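Local atomic coordinates of SusD family protein (Bacteroides uniformis, PDB entry 7KV1), a protein that probably captures beta-glucan at the cell surface as a SusD-family glycan-binding protein of a gut Bacteroides. Residues S265-N269 / Y408-L412; F250-L254 / L418-T422; L434-R440 / E457-E461; Q147-L151 / R227-A233; G426-K431 / L446-T450. All coordinates share one frame; numbering follows the deposited sequence.

In the fold
Four of the five contacts involve helices 250-262, 408-420, 429-440 and 451-461, or loops beside them, in this TPR-related SusD fold; the last three follow one another in the chain. Interaction 4 closes first, joining helix 138-162 to the start of helix 230-244. Interaction 2 ties helix 250-262 to the far end of helix 408-420, and interaction 1 is nested inside that loop. The segments of interactions 5 and 3 alternate along the chain, and both use helix 429-440. Interactions 1 and 3 touch, whereas the centres of interactions 4 and 5 are about 32 Å apart. Interactions 1, 2 and 4 thus unite parts distant in sequence, while 3 and 5 tie neighbouring helices.

Interaction 1. Residues S265-N269 / Y408-L412; sequences SFRLN and YAETL. With NCO (cobalt hexammine(III)), chain C.
Phe-266 meets Tyr-408 through its beta carbon: CB lies over one face of the tyrosine ring, 4.2 Å from the ring centroid, in a CH-pi contact. The phenyl group itself turns off to pack on Leu-260 and Ala-231, while the carbonyl oxygen looks the other way, to the cobalt hexammine. There three neighbouring ammines, N1, N5 and N6, converge on Phe-266 O, the N5 bond being 3.1 Å long. Arg-267 follows, its backbone N over the same ring face as Phe-266 CB, and its bent side chain folds back on its own segment. NH1 donates to Leu-268 O at 2.7 Å, nearly straight at 167° and in both the guanidinium and the carbonyl plane. Leu-268, a branched apolar residue suited to a buried groove, spreads its methyls over the helix: CD2 sits 3.9 Å from Ala-409 CB, and CD1 meets Leu-412 CD1 tip to tip at 3.8 Å. Tyr-408 reaches the loop because its CG is anti to the backbone N (chi1 178°), and Leu-412 CG backs the opposite face of its ring. The hydroxyl is thereby delivered to the complex, whose N5 donates to Tyr-408 OH at 3.1 Å. With Ile-261 O and Ser-263 O also accepting, the pocket offers neutral oxygens to a trivalent cation; they accept from the ammine N-H groups, and the carbonyl dipoles probably help to stabilise the charge.

Interaction 2. Residues F250-L254 / L418-T422; sequences FSKAL and LSLRT
The Phe-250 ring presents its edge to the flat guanidinium of Arg-421: CZ stands 3.4 Å from NH2 over one guanidinium face, with the two planes 66° apart. At another part of the ring's edge lies the methyl CG2 of Thr-422, which also touches Phe-250 CB at 3.4 Å. This is helix-to-helix packing in the TPR-related SusD fold, the first turn of helix 250-262 against the end of helix 408-420 and the residues just after it. The arginine suits this partly exposed place because its flat group can lie against an aromatic while its N-H groups stay engaged; NH1 forms a salt bridge with Glu-417 and NH2 binds Asn-245 OD1. Deeper in, Leu-418 forks between two partners: CD2 approaches Phe-250 CD1 at 3.9 Å, and CD1 meets Ala-253 CB at 3.8 Å, where a small residue lets the leucine come close. Replacing Phe-250 by an alanine would probably leave the guanidinium of Arg-421 without its apolar cover and open a gap beside Leu-418 CD2. Leu-254 and Leu-418 lie alongside each other, pointing opposite ways, and with chi1 of Leu-254 trans (-179°) its CD2 comes to rest 3.7 Å from Ser-419 CA.

Interaction 3. Residues L434-R440 / E457-E461; sequences LNEVRTR and ERRLE
Arg-438 and Glu-457 form the first of two salt bridges spanning helices 429-440 and 451-461. Arg-438 NH1 donates a hydrogen bond to the syn lone pair of Glu-457 OE1 at 2.8 Å, in the guanidinium plane, although the carboxylate stands 88° to that plane. The remaining groups have mates as well: Glu-457 OE2 pairs with Arg-353, and Arg-438 NE donates to Ala-444 O. In the second bridge Arg-440 NH2 reaches Glu-461 OE2 at 2.9 Å, the flat groups only 6° from coplanar, though the bond is bent to 138°. Here too the ends are shared. Arg-440 NH1 binds Glu-285 and Asn-269 O, Glu-461 OE1 pairs with Arg-353, and Glu-461 OE2 also with Arg-407. A water completes the set, donating to Val-437 O and to Glu-461 OE1, the latter at 2.7 Å, and accepting from Arg-440 NE. Between the two bridges Val-437 places a compact methyl, CG1, 3.4 Å from Glu-461 OE1. The axes of the two short segments come no nearer than 11.3 Å, which suits long polar side chains. Each carboxylate is gripped by more than one arginine, which probably keeps both glutamates ionised and balances the charge buried between the helices.

Interaction 4. Residues Q147-L151 / R227-A233; sequences QARLL and RVTQAMA
Leu-150 is the apolar centre, its CD2 wedged among three side chains of 227-233: Val-228 CG2 at 3.6 Å, Met-232 SD at 3.7 Å and Ala-233 CB at 3.8 Å. The leucine enters this cleft because its CG stands trans to N across the CA-CB bond (chi1 -178°), sending both methyls across from helix 138-162. Each partner fits its place: valine gives a compact branched wall, the flexible methionine bends at chi2 to lay its sulfur alongside, and alanine leaves room. Farther out, Leu-151 CD2 touches Val-228 CG1 on the other branch. Thr-229, just before helix 230-244, is its N-cap, its OG1 accepting from Met-232 N at 3.1 Å. The polar edge is formed by Arg-227, whose extended chain brings NH1 to Gln-147 OE1 at 2.9 Å and 163°. The donor lies on a lone pair in the amide's carbonyl plane, while the amide and guanidinium planes stand 88° apart. Tyr-55 OH, from helix 44-55, bonds the same OE1 and also Val-228 N, stitching three parts of the chain together. Around this core helix 110-129 packs against Leu-151, and helix 185-201 touches Leu-150 and Ala-233.

Interaction 5. Residues G426-K431 / L446-T450; sequences GTGEAK and LANVT
Gly-426 and Val-449 join, by a backbone bond, the two loops that precede helices 429-440 and 451-461, at the partly buried margin of the SusD family's helical fold. Residues 426-428 lead into helix 429-440, with Gly-428 at its N-cap, while 446-450 lead into helix 451-461, with Thr-450 at its N-cap; the contact thus sets two helix starts side by side. Val-449 N donates to Gly-426 O at 2.8 Å and 149°, the donor tilted somewhat from the carbonyl plane. Glycine suits position 426, since a beta carbon there would run into Val-449 O. The branched side chain of Val-449 then fills the angle between loop and helix: CG2 rests 3.7 Å from Ala-430 CB, where a small residue permits the approach, and the valine also leans on Leu-434. Lys-431 reaches from the helix to the loop. With CG anti to the amide nitrogen (chi1 169°) and the chain extended beyond, its methylenes run beside the loop, CE 3.5 Å from Leu-446 O. The ammonium end donates to Ala-447 O at 2.9 Å, coming from above the carbonyl plane rather than along a lone pair. The long chain is what fits lysine to this place, bridging a helix turn to a loop carbonyl. Shortening Lys-431 to an alanine would probably deprive Ala-447 O of this donor and Leu-446 O of its methylene contact. On the surface side, Thr-427 adds its methyl, CG2 lying 3.4 Å from Ala-447 O.

Interaction 1. Residues S265-N269 / Y408-L412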
# COMPACT_ATOMS: atom_id res chain seq x y z
N SER A 265 4.65 -22.48 -4.70
CA SER A 265 5.25 -21.38 -5.52
C SER A 265 5.64 -20.15 -4.69
O SER A 265 6.35 -19.28 -5.25
CB SER A 265 4.32 -20.99 -6.64
OG SER A 265 3.89 -22.14 -7.35
N PHE A 266 5.31 -20.09 -3.40
CA PHE A 266 5.58 -18.89 -2.57
C PHE A 266 6.42 -19.29 -1.35
O PHE A 266 6.20 -20.37 -0.79
CB PHE A 266 4.26 -18.23 -2.14
CG PHE A 266 3.54 -17.58 -3.30
CD1 PHE A 266 4.08 -16.47 -3.92
CD2 PHE A 266 2.38 -18.13 -3.81
CE1 PHE A 266 3.45 -15.89 -5.01
CE2 PHE A 266 1.75 -17.55 -4.89
CZ PHE A 266 2.28 -16.44 -5.49
N ARG A 267 7.35 -18.44 -0.96
CA ARG A 267 8.06 -18.64 0.32
C ARG A 267 8.58 -17.29 0.81
O ARG A 267 8.72 -16.39 -0.03
CB ARG A 267 9.19 -19.67 0.20
CG ARG A 267 10.25 -19.33 -0.83
CD ARG A 267 11.70 -19.39 -0.35
NE ARG A 267 12.08 -20.61 0.32
CZ ARG A 267 12.42 -20.73 1.61
NH1 ARG A 267 12.44 -19.70 2.45
NH2 ARG A 267 12.75 -21.92 2.06
N LEU A 268 8.96 -17.21 2.08
CA LEU A 268 9.70 -16.05 2.61
C LEU A 268 11.10 -16.03 1.99
O LEU A 268 11.77 -17.09 1.95
CB LEU A 268 9.74 -16.13 4.14
CG LEU A 268 8.41 -15.97 4.84
CD1 LEU A 268 8.60 -16.00 6.35
CD2 LEU A 268 7.73 -14.66 4.44
N ASN A 269 11.55 -14.88 1.53
CA ASN A 269 12.99 -14.72 1.18
C ASN A 269 13.82 -15.05 2.42
O ASN A 269 13.59 -14.51 3.50
CB ASN A 269 13.29 -13.31 0.69
CG ASN A 269 14.59 -13.22 -0.06
OD1 ASN A 269 15.59 -13.77 0.39
ND2 ASN A 269 14.58 -12.54 -1.20
N TYR A 408 4.47 -12.33 0.65
CA TYR A 408 4.00 -13.55 1.34
C TYR A 408 4.13 -13.40 2.88
O TYR A 408 3.39 -14.13 3.56
CB TYR A 408 4.74 -14.76 0.77
CG TYR A 408 4.42 -16.10 1.38
CD1 TYR A 408 3.21 -16.73 1.14
CD2 TYR A 408 5.32 -16.73 2.22
CE1 TYR A 408 2.93 -17.97 1.70
CE2 TYR A 408 5.07 -17.98 2.76
CZ TYR A 408 3.86 -18.59 2.52
OH TYR A 408 3.60 -19.81 3.06
N ALA A 409 4.98 -12.52 3.42
CA ALA A 409 4.99 -12.22 4.87
C ALA A 409 3.58 -11.76 5.30
O ALA A 409 3.07 -12.22 6.33
CB ALA A 409 6.05 -11.21 5.26
N GLU A 410 2.93 -10.96 4.46
CA GLU A 410 1.57 -10.45 4.73
C GLU A 410 0.52 -11.57 4.60
O GLU A 410 -0.45 -11.58 5.37
CB GLU A 410 1.29 -9.23 3.85
CG GLU A 410 0.06 -8.50 4.29
CD GLU A 410 -0.33 -7.24 3.55
OE1 GLU A 410 0.33 -6.87 2.54
OE2 GLU A 410 -1.24 -6.57 4.06
N THR A 411 0.70 -12.51 3.67
CA THR A 411 -0.13 -13.74 3.60
C THR A 411 -0.11 -14.44 4.97
O THR A 411 -1.19 -14.74 5.50
CB THR A 411 0.33 -14.66 2.46
OG1 THR A 411 0.53 -13.90 1.26
CG2 THR A 411 -0.64 -15.79 2.25
N LEU A 412 1.08 -14.66 5.54
CA LEU A 412 1.22 -15.44 6.80
C LEU A 412 0.56 -14.65 7.93
O LEU A 412 -0.23 -15.26 8.68
CB LEU A 412 2.70 -15.74 7.08
CG LEU A 412 3.37 -16.75 6.15
CD1 LEU A 412 4.88 -16.65 6.28
CD2 LEU A 412 2.92 -18.19 6.43
CO NCO C . 5.31 -23.35 1.43
N1 NCO C . 6.01 -23.52 -0.45
N2 NCO C . 4.45 -23.26 3.22
N3 NCO C . 6.62 -24.78 2.14
N4 NCO C . 3.99 -24.75 1.01
N5 NCO C . 4.00 -21.93 0.78
N6 NCO C . 6.65 -21.96 1.87

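Interaction 2. Residues F250-L254 / L418-T422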
# COMPACT_ATOMS: atom_id res chain seq x y z
N PHE A 250 -14.42 -13.60 7.09
CA PHE A 250 -13.10 -13.93 7.67
C PHE A 250 -12.68 -15.35 7.27
O PHE A 250 -11.56 -15.56 6.84
CB PHE A 250 -13.06 -13.77 9.19
CG PHE A 250 -13.00 -12.36 9.72
CD1 PHE A 250 -12.97 -11.26 8.87
CD2 PHE A 250 -12.99 -12.14 11.08
CE1 PHE A 250 -12.94 -9.98 9.37
CE2 PHE A 250 -12.97 -10.85 11.58
CZ PHE A 250 -12.96 -9.76 10.73
N SER A 251 -13.58 -16.33 7.42
CA SER A 251 -13.29 -17.74 7.06
C SER A 251 -12.93 -17.88 5.57
O SER A 251 -12.01 -18.63 5.23
CB SER A 251 -14.46 -18.62 7.43
OG SER A 251 -14.59 -18.61 8.85
N LYS A 252 -13.66 -17.23 4.68
CA LYS A 252 -13.33 -17.30 3.24
C LYS A 252 -11.96 -16.66 3.02
O LYS A 252 -11.15 -17.24 2.28
CB LYS A 252 -14.44 -16.61 2.45
CG LYS A 252 -14.42 -16.85 0.97
CD LYS A 252 -15.79 -16.55 0.38
CE LYS A 252 -15.76 -16.31 -1.10
NZ LYS A 252 -17.06 -15.80 -1.58
N ALA A 253 -11.69 -15.48 3.60
CA ALA A 253 -10.39 -14.82 3.40
C ALA A 253 -9.27 -15.75 3.89
O ALA A 253 -8.20 -15.88 3.20
CB ALA A 253 -10.36 -13.48 4.08
N LEU A 254 -9.49 -16.38 5.05
CA LEU A 254 -8.52 -17.35 5.63
C LEU A 254 -8.26 -18.48 4.65
O LEU A 254 -7.11 -18.78 4.39
CB LEU A 254 -9.10 -17.88 6.93
CG LEU A 254 -8.23 -18.89 7.69
CD1 LEU A 254 -6.80 -18.36 7.79
CD2 LEU A 254 -8.83 -19.12 9.06
N LEU A 418 -6.55 -13.99 10.91
CA LEU A 418 -7.90 -14.45 10.52
C LEU A 418 -8.22 -15.75 11.28
O LEU A 418 -9.39 -15.92 11.72
CB LEU A 418 -7.97 -14.59 9.00
CG LEU A 418 -8.00 -13.29 8.19
CD1 LEU A 418 -7.68 -13.56 6.74
CD2 LEU A 418 -9.34 -12.58 8.31
N SER A 419 -7.21 -16.61 11.48
CA SER A 419 -7.38 -17.85 12.25
C SER A 419 -7.78 -17.46 13.67
O SER A 419 -8.84 -17.94 14.17
CB SER A 419 -6.12 -18.68 12.21
OG SER A 419 -6.16 -19.74 13.14
N LEU A 420 -7.01 -16.59 14.32
CA LEU A 420 -7.33 -16.21 15.71
C LEU A 420 -8.71 -15.57 15.76
O LEU A 420 -9.38 -15.78 16.77
CB LEU A 420 -6.25 -15.30 16.27
CG LEU A 420 -4.87 -15.96 16.38
CD1 LEU A 420 -3.82 -14.92 16.68
CD2 LEU A 420 -4.87 -17.09 17.41
N ARG A 421 -9.15 -14.83 14.75
CA ARG A 421 -10.45 -14.12 14.91
C ARG A 421 -11.62 -15.01 14.46
O ARG A 421 -12.74 -14.51 14.48
CB ARG A 421 -10.45 -12.78 14.20
CG ARG A 421 -9.38 -11.83 14.69
CD ARG A 421 -9.23 -10.56 13.89
NE ARG A 421 -10.41 -9.72 13.95
CZ ARG A 421 -10.58 -8.62 13.21
NH1 ARG A 421 -9.64 -8.22 12.35
NH2 ARG A 421 -11.70 -7.94 13.32
N THR A 422 -11.39 -16.27 14.09
CA THR A 422 -12.48 -17.22 13.76
C THR A 422 -12.41 -18.41 14.72
O THR A 422 -12.81 -19.51 14.33
CB THR A 422 -12.40 -17.60 12.27
OG1 THR A 422 -11.13 -18.18 12.02
CG2 THR A 422 -12.59 -16.43 11.33

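Interaction 3. Residues L434-R440 / E457-E461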
# COMPACT_ATOMS: atom_id res chain seq x y z
N LEU A 434 2.95 -17.07 12.13
CA LEU A 434 3.62 -15.88 12.73
C LEU A 434 5.09 -16.22 13.01
O LEU A 434 5.96 -15.38 12.70
CB LEU A 434 2.92 -15.41 14.00
CG LEU A 434 3.48 -14.11 14.56
CD1 LEU A 434 2.36 -13.15 14.93
CD2 LEU A 434 4.38 -14.36 15.75
N ASN A 435 5.39 -17.43 13.49
CA ASN A 435 6.78 -17.78 13.90
C ASN A 435 7.68 -17.91 12.67
O ASN A 435 8.90 -17.66 12.81
CB ASN A 435 6.83 -19.00 14.82
CG ASN A 435 6.43 -18.66 16.23
OD1 ASN A 435 6.37 -17.48 16.58
ND2 ASN A 435 6.14 -19.68 17.05
N GLU A 436 7.15 -18.29 11.50
CA GLU A 436 7.92 -18.34 10.22
C GLU A 436 8.44 -16.93 9.88
O GLU A 436 9.59 -16.81 9.46
CB GLU A 436 6.99 -18.88 9.13
CG GLU A 436 7.61 -19.46 7.88
CD GLU A 436 6.65 -20.40 7.14
OE1 GLU A 436 5.91 -21.17 7.87
OE2 GLU A 436 6.57 -20.36 5.83
N VAL A 437 7.60 -15.91 10.07
CA VAL A 437 7.98 -14.48 9.91
C VAL A 437 9.00 -14.10 10.99
O VAL A 437 10.01 -13.50 10.63
CB VAL A 437 6.74 -13.55 9.93
CG1 VAL A 437 7.11 -12.08 9.83
CG2 VAL A 437 5.75 -13.90 8.83
N ARG A 438 8.76 -14.40 12.26
CA ARG A 438 9.71 -14.03 13.36
C ARG A 438 11.06 -14.70 13.12
O ARG A 438 12.08 -14.03 13.21
CB ARG A 438 9.14 -14.45 14.70
CG ARG A 438 7.96 -13.60 15.15
CD ARG A 438 7.56 -13.82 16.59
NE ARG A 438 8.60 -13.51 17.56
CZ ARG A 438 8.84 -12.31 18.08
NH1 ARG A 438 8.16 -11.23 17.70
NH2 ARG A 438 9.79 -12.20 18.99
N THR A 439 11.06 -15.99 12.77
CA THR A 439 12.30 -16.77 12.55
C THR A 439 13.10 -16.15 11.39
O THR A 439 14.32 -16.06 11.50
CB THR A 439 12.01 -18.25 12.27
OG1 THR A 439 11.34 -18.71 13.42
CG2 THR A 439 13.26 -19.09 12.09
N ARG A 440 12.44 -15.75 10.29
CA ARG A 440 13.15 -15.16 9.12
C ARG A 440 13.85 -13.88 9.60
O ARG A 440 14.98 -13.54 9.14
CB ARG A 440 12.16 -14.96 7.95
CG ARG A 440 12.81 -14.53 6.64
CD ARG A 440 12.97 -13.00 6.59
NE ARG A 440 11.68 -12.30 6.41
CZ ARG A 440 11.05 -12.18 5.24
NH1 ARG A 440 11.56 -12.72 4.15
NH2 ARG A 440 9.89 -11.53 5.17
N GLU A 457 3.62 -7.65 15.07
CA GLU A 457 4.50 -8.22 14.03
C GLU A 457 4.33 -7.49 12.69
O GLU A 457 5.35 -7.22 12.02
CB GLU A 457 4.30 -9.72 13.88
CG GLU A 457 5.52 -10.41 13.34
CD GLU A 457 6.73 -10.39 14.26
OE1 GLU A 457 6.52 -10.53 15.49
OE2 GLU A 457 7.87 -10.23 13.73
N ARG A 458 3.11 -7.09 12.35
CA ARG A 458 2.83 -6.30 11.15
C ARG A 458 3.59 -4.97 11.24
O ARG A 458 4.08 -4.52 10.21
CB ARG A 458 1.31 -6.07 10.99
CG ARG A 458 0.53 -7.33 10.63
CD ARG A 458 -0.95 -7.03 10.55
NE ARG A 458 -1.18 -6.30 9.32
CZ ARG A 458 -1.42 -6.86 8.14
NH1 ARG A 458 -1.51 -8.17 8.03
NH2 ARG A 458 -1.56 -6.13 7.06
N ARG A 459 3.66 -4.34 12.41
CA ARG A 459 4.34 -3.04 12.54
C ARG A 459 5.84 -3.24 12.26
O ARG A 459 6.45 -2.44 11.53
CB ARG A 459 4.15 -2.46 13.94
CG ARG A 459 4.80 -1.09 14.07
CD ARG A 459 4.81 -0.37 15.40
NE ARG A 459 5.24 0.99 15.04
CZ ARG A 459 5.57 1.96 15.89
NH1 ARG A 459 5.54 1.74 17.19
NH2 ARG A 459 5.97 3.13 15.41
N LEU A 460 6.43 -4.30 12.82
CA LEU A 460 7.87 -4.57 12.64
C LEU A 460 8.17 -4.92 11.17
O LEU A 460 9.27 -4.56 10.64
CB LEU A 460 8.32 -5.67 13.60
CG LEU A 460 8.17 -5.38 15.09
CD1 LEU A 460 8.47 -6.64 15.90
CD2 LEU A 460 9.11 -4.27 15.53
N GLU A 461 7.26 -5.62 10.51
CA GLU A 461 7.52 -6.27 9.21
C GLU A 461 7.41 -5.25 8.07
O GLU A 461 8.13 -5.43 7.08
CB GLU A 461 6.58 -7.45 9.03
CG GLU A 461 6.77 -8.27 7.76
CD GLU A 461 8.06 -9.05 7.67
OE1 GLU A 461 8.64 -9.30 8.73
OE2 GLU A 461 8.48 -9.41 6.52
O HOH W 1 10.51 -11.27 8.83

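Interaction 4. Residues Q147-L151 / R227-A233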
# COMPACT_ATOMS: atom_id res chain seq x y z
N GLN A 147 -8.47 -9.27 -15.74
CA GLN A 147 -7.37 -8.34 -15.39
C GLN A 147 -7.96 -6.93 -15.24
O GLN A 147 -7.67 -6.24 -14.24
CB GLN A 147 -6.25 -8.37 -16.43
CG GLN A 147 -5.29 -9.53 -16.30
CD GLN A 147 -4.33 -9.53 -17.46
OE1 GLN A 147 -3.38 -8.78 -17.50
NE2 GLN A 147 -4.59 -10.40 -18.43
N ALA A 148 -8.80 -6.50 -16.18
CA ALA A 148 -9.40 -5.15 -16.13
C ALA A 148 -10.28 -5.04 -14.87
O ALA A 148 -10.24 -3.98 -14.20
CB ALA A 148 -10.18 -4.86 -17.39
N ARG A 149 -11.05 -6.08 -14.54
CA ARG A 149 -11.98 -5.97 -13.39
C ARG A 149 -11.19 -5.91 -12.07
O ARG A 149 -11.60 -5.16 -11.15
CB ARG A 149 -13.03 -7.07 -13.45
CG ARG A 149 -14.03 -6.85 -14.58
CD ARG A 149 -14.93 -8.04 -14.82
NE ARG A 149 -15.89 -8.18 -13.75
CZ ARG A 149 -16.68 -9.23 -13.57
NH1 ARG A 149 -16.66 -10.23 -14.45
NH2 ARG A 149 -17.52 -9.25 -12.56
N LEU A 150 -10.11 -6.66 -11.97
CA LEU A 150 -9.28 -6.69 -10.75
C LEU A 150 -8.56 -5.34 -10.57
O LEU A 150 -8.50 -4.84 -9.43
CB LEU A 150 -8.30 -7.86 -10.85
CG LEU A 150 -7.39 -8.06 -9.64
CD1 LEU A 150 -8.16 -7.98 -8.33
CD2 LEU A 150 -6.68 -9.40 -9.76
N LEU A 151 -8.07 -4.74 -11.65
CA LEU A 151 -7.46 -3.39 -11.62
C LEU A 151 -8.52 -2.40 -11.16
O LEU A 151 -8.24 -1.55 -10.32
CB LEU A 151 -6.92 -3.00 -12.99
CG LEU A 151 -5.56 -3.57 -13.34
CD1 LEU A 151 -5.30 -3.40 -14.83
CD2 LEU A 151 -4.46 -2.89 -12.55
N ARG A 227 1.58 -8.13 -14.09
CA ARG A 227 0.13 -8.38 -14.32
C ARG A 227 -0.50 -8.74 -12.98
O ARG A 227 0.18 -9.26 -12.10
CB ARG A 227 -0.16 -9.46 -15.36
CG ARG A 227 0.15 -9.02 -16.79
CD ARG A 227 -0.33 -9.97 -17.89
NE ARG A 227 0.18 -9.47 -19.16
CZ ARG A 227 -0.39 -8.51 -19.91
NH1 ARG A 227 -1.55 -7.96 -19.58
NH2 ARG A 227 0.20 -8.11 -21.02
N VAL A 228 -1.78 -8.48 -12.86
CA VAL A 228 -2.53 -8.94 -11.66
C VAL A 228 -2.80 -10.42 -11.82
O VAL A 228 -2.88 -10.89 -12.99
CB VAL A 228 -3.78 -8.08 -11.45
CG1 VAL A 228 -3.34 -6.64 -11.28
CG2 VAL A 228 -4.80 -8.20 -12.59
N THR A 229 -2.91 -11.10 -10.69
CA THR A 229 -2.96 -12.57 -10.57
C THR A 229 -4.05 -12.95 -9.57
O THR A 229 -4.56 -12.08 -8.83
CB THR A 229 -1.60 -13.14 -10.15
OG1 THR A 229 -1.31 -12.57 -8.88
CG2 THR A 229 -0.48 -12.84 -11.13
N GLN A 230 -4.38 -14.22 -9.53
CA GLN A 230 -5.36 -14.73 -8.57
C GLN A 230 -4.76 -14.53 -7.16
O GLN A 230 -5.53 -14.24 -6.24
CB GLN A 230 -5.68 -16.17 -8.93
CG GLN A 230 -6.80 -16.74 -8.09
CD GLN A 230 -8.15 -16.39 -8.63
OE1 GLN A 230 -8.31 -15.41 -9.36
NE2 GLN A 230 -9.14 -17.18 -8.22
N ALA A 231 -3.46 -14.74 -6.98
CA ALA A 231 -2.81 -14.55 -5.66
C ALA A 231 -2.97 -13.08 -5.26
O ALA A 231 -3.26 -12.79 -4.11
CB ALA A 231 -1.35 -14.95 -5.70
N MET A 232 -2.78 -12.16 -6.19
CA MET A 232 -2.92 -10.72 -5.88
C MET A 232 -4.36 -10.45 -5.46
O MET A 232 -4.57 -9.67 -4.52
CB MET A 232 -2.49 -9.84 -7.05
CG MET A 232 -2.69 -8.37 -6.79
SD MET A 232 -4.20 -7.77 -7.55
CE MET A 232 -4.01 -6.00 -7.34
N ALA A 233 -5.33 -11.09 -6.15
CA ALA A 233 -6.78 -10.98 -5.89
C ALA A 233 -7.09 -11.44 -4.46
O ALA A 233 -7.88 -10.76 -3.74
CB ALA A 233 -7.56 -11.80 -6.91

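Interaction 5. Residues G426-K431 / L446-T450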
# COMPACT_ATOMS: atom_id res chain seq x y z
N GLY A 426 -4.22 -20.37 19.59
CA GLY A 426 -2.98 -19.62 19.74
C GLY A 426 -1.74 -20.49 19.59
O GLY A 426 -0.65 -19.90 19.48
N THR A 427 -1.85 -21.83 19.67
CA THR A 427 -0.67 -22.71 19.50
C THR A 427 -0.85 -23.50 18.21
O THR A 427 -0.03 -24.34 17.96
CB THR A 427 -0.45 -23.62 20.72
OG1 THR A 427 -1.67 -24.35 20.93
CG2 THR A 427 -0.11 -22.83 21.95
N GLY A 428 -1.85 -23.18 17.40
CA GLY A 428 -2.12 -23.91 16.15
C GLY A 428 -1.44 -23.29 14.94
O GLY A 428 -0.28 -22.79 15.05
N GLU A 429 -2.14 -23.28 13.81
CA GLU A 429 -1.61 -22.76 12.53
C GLU A 429 -1.19 -21.29 12.70
O GLU A 429 -0.17 -20.90 12.19
CB GLU A 429 -2.71 -22.82 11.48
CG GLU A 429 -3.13 -24.22 11.14
CD GLU A 429 -4.18 -24.16 10.05
OE1 GLU A 429 -5.23 -23.48 10.26
OE2 GLU A 429 -3.89 -24.71 8.97
N ALA A 430 -1.91 -20.50 13.50
CA ALA A 430 -1.56 -19.07 13.68
C ALA A 430 -0.13 -18.93 14.22
O ALA A 430 0.63 -18.07 13.72
CB ALA A 430 -2.56 -18.45 14.58
N LYS A 431 0.27 -19.80 15.16
CA LYS A 431 1.62 -19.77 15.76
C LYS A 431 2.65 -20.21 14.72
O LYS A 431 3.70 -19.57 14.64
CB LYS A 431 1.67 -20.67 17.00
CG LYS A 431 3.05 -20.96 17.56
CD LYS A 431 2.97 -21.91 18.77
CE LYS A 431 4.30 -22.49 19.18
NZ LYS A 431 4.15 -23.24 20.45
N LEU A 446 7.17 -17.24 19.17
CA LEU A 446 6.28 -17.10 20.35
C LEU A 446 5.70 -18.49 20.67
O LEU A 446 5.38 -19.20 19.73
CB LEU A 446 5.16 -16.10 20.06
CG LEU A 446 5.62 -14.70 19.67
CD1 LEU A 446 4.44 -13.76 19.53
CD2 LEU A 446 6.59 -14.14 20.69
N ALA A 447 5.59 -18.86 21.94
CA ALA A 447 5.01 -20.17 22.36
C ALA A 447 3.48 -20.17 22.23
O ALA A 447 2.88 -21.25 22.18
CB ALA A 447 5.44 -20.51 23.77
N ASN A 448 2.87 -19.01 22.26
CA ASN A 448 1.40 -18.84 22.11
C ASN A 448 1.20 -17.50 21.40
O ASN A 448 1.95 -16.59 21.72
CB ASN A 448 0.65 -18.90 23.44
CG ASN A 448 -0.86 -18.82 23.28
OD1 ASN A 448 -1.48 -19.65 22.63
ND2 ASN A 448 -1.48 -17.81 23.85
N VAL A 449 0.27 -17.40 20.46
CA VAL A 449 0.10 -16.16 19.65
C VAL A 449 -1.30 -15.63 19.88
O VAL A 449 -2.28 -16.43 19.96
CB VAL A 449 0.44 -16.37 18.16
CG1 VAL A 449 1.88 -16.81 17.95
CG2 VAL A 449 -0.48 -17.35 17.46
N THR A 450 -1.38 -14.31 20.11
CA THR A 450 -2.64 -13.57 20.24
C THR A 450 -2.80 -12.60 19.06
O THR A 450 -1.82 -12.33 18.34
CB THR A 450 -2.68 -12.74 21.53
OG1 THR A 450 -1.73 -11.70 21.32
CG2 THR A 450 -2.39 -13.53 22.79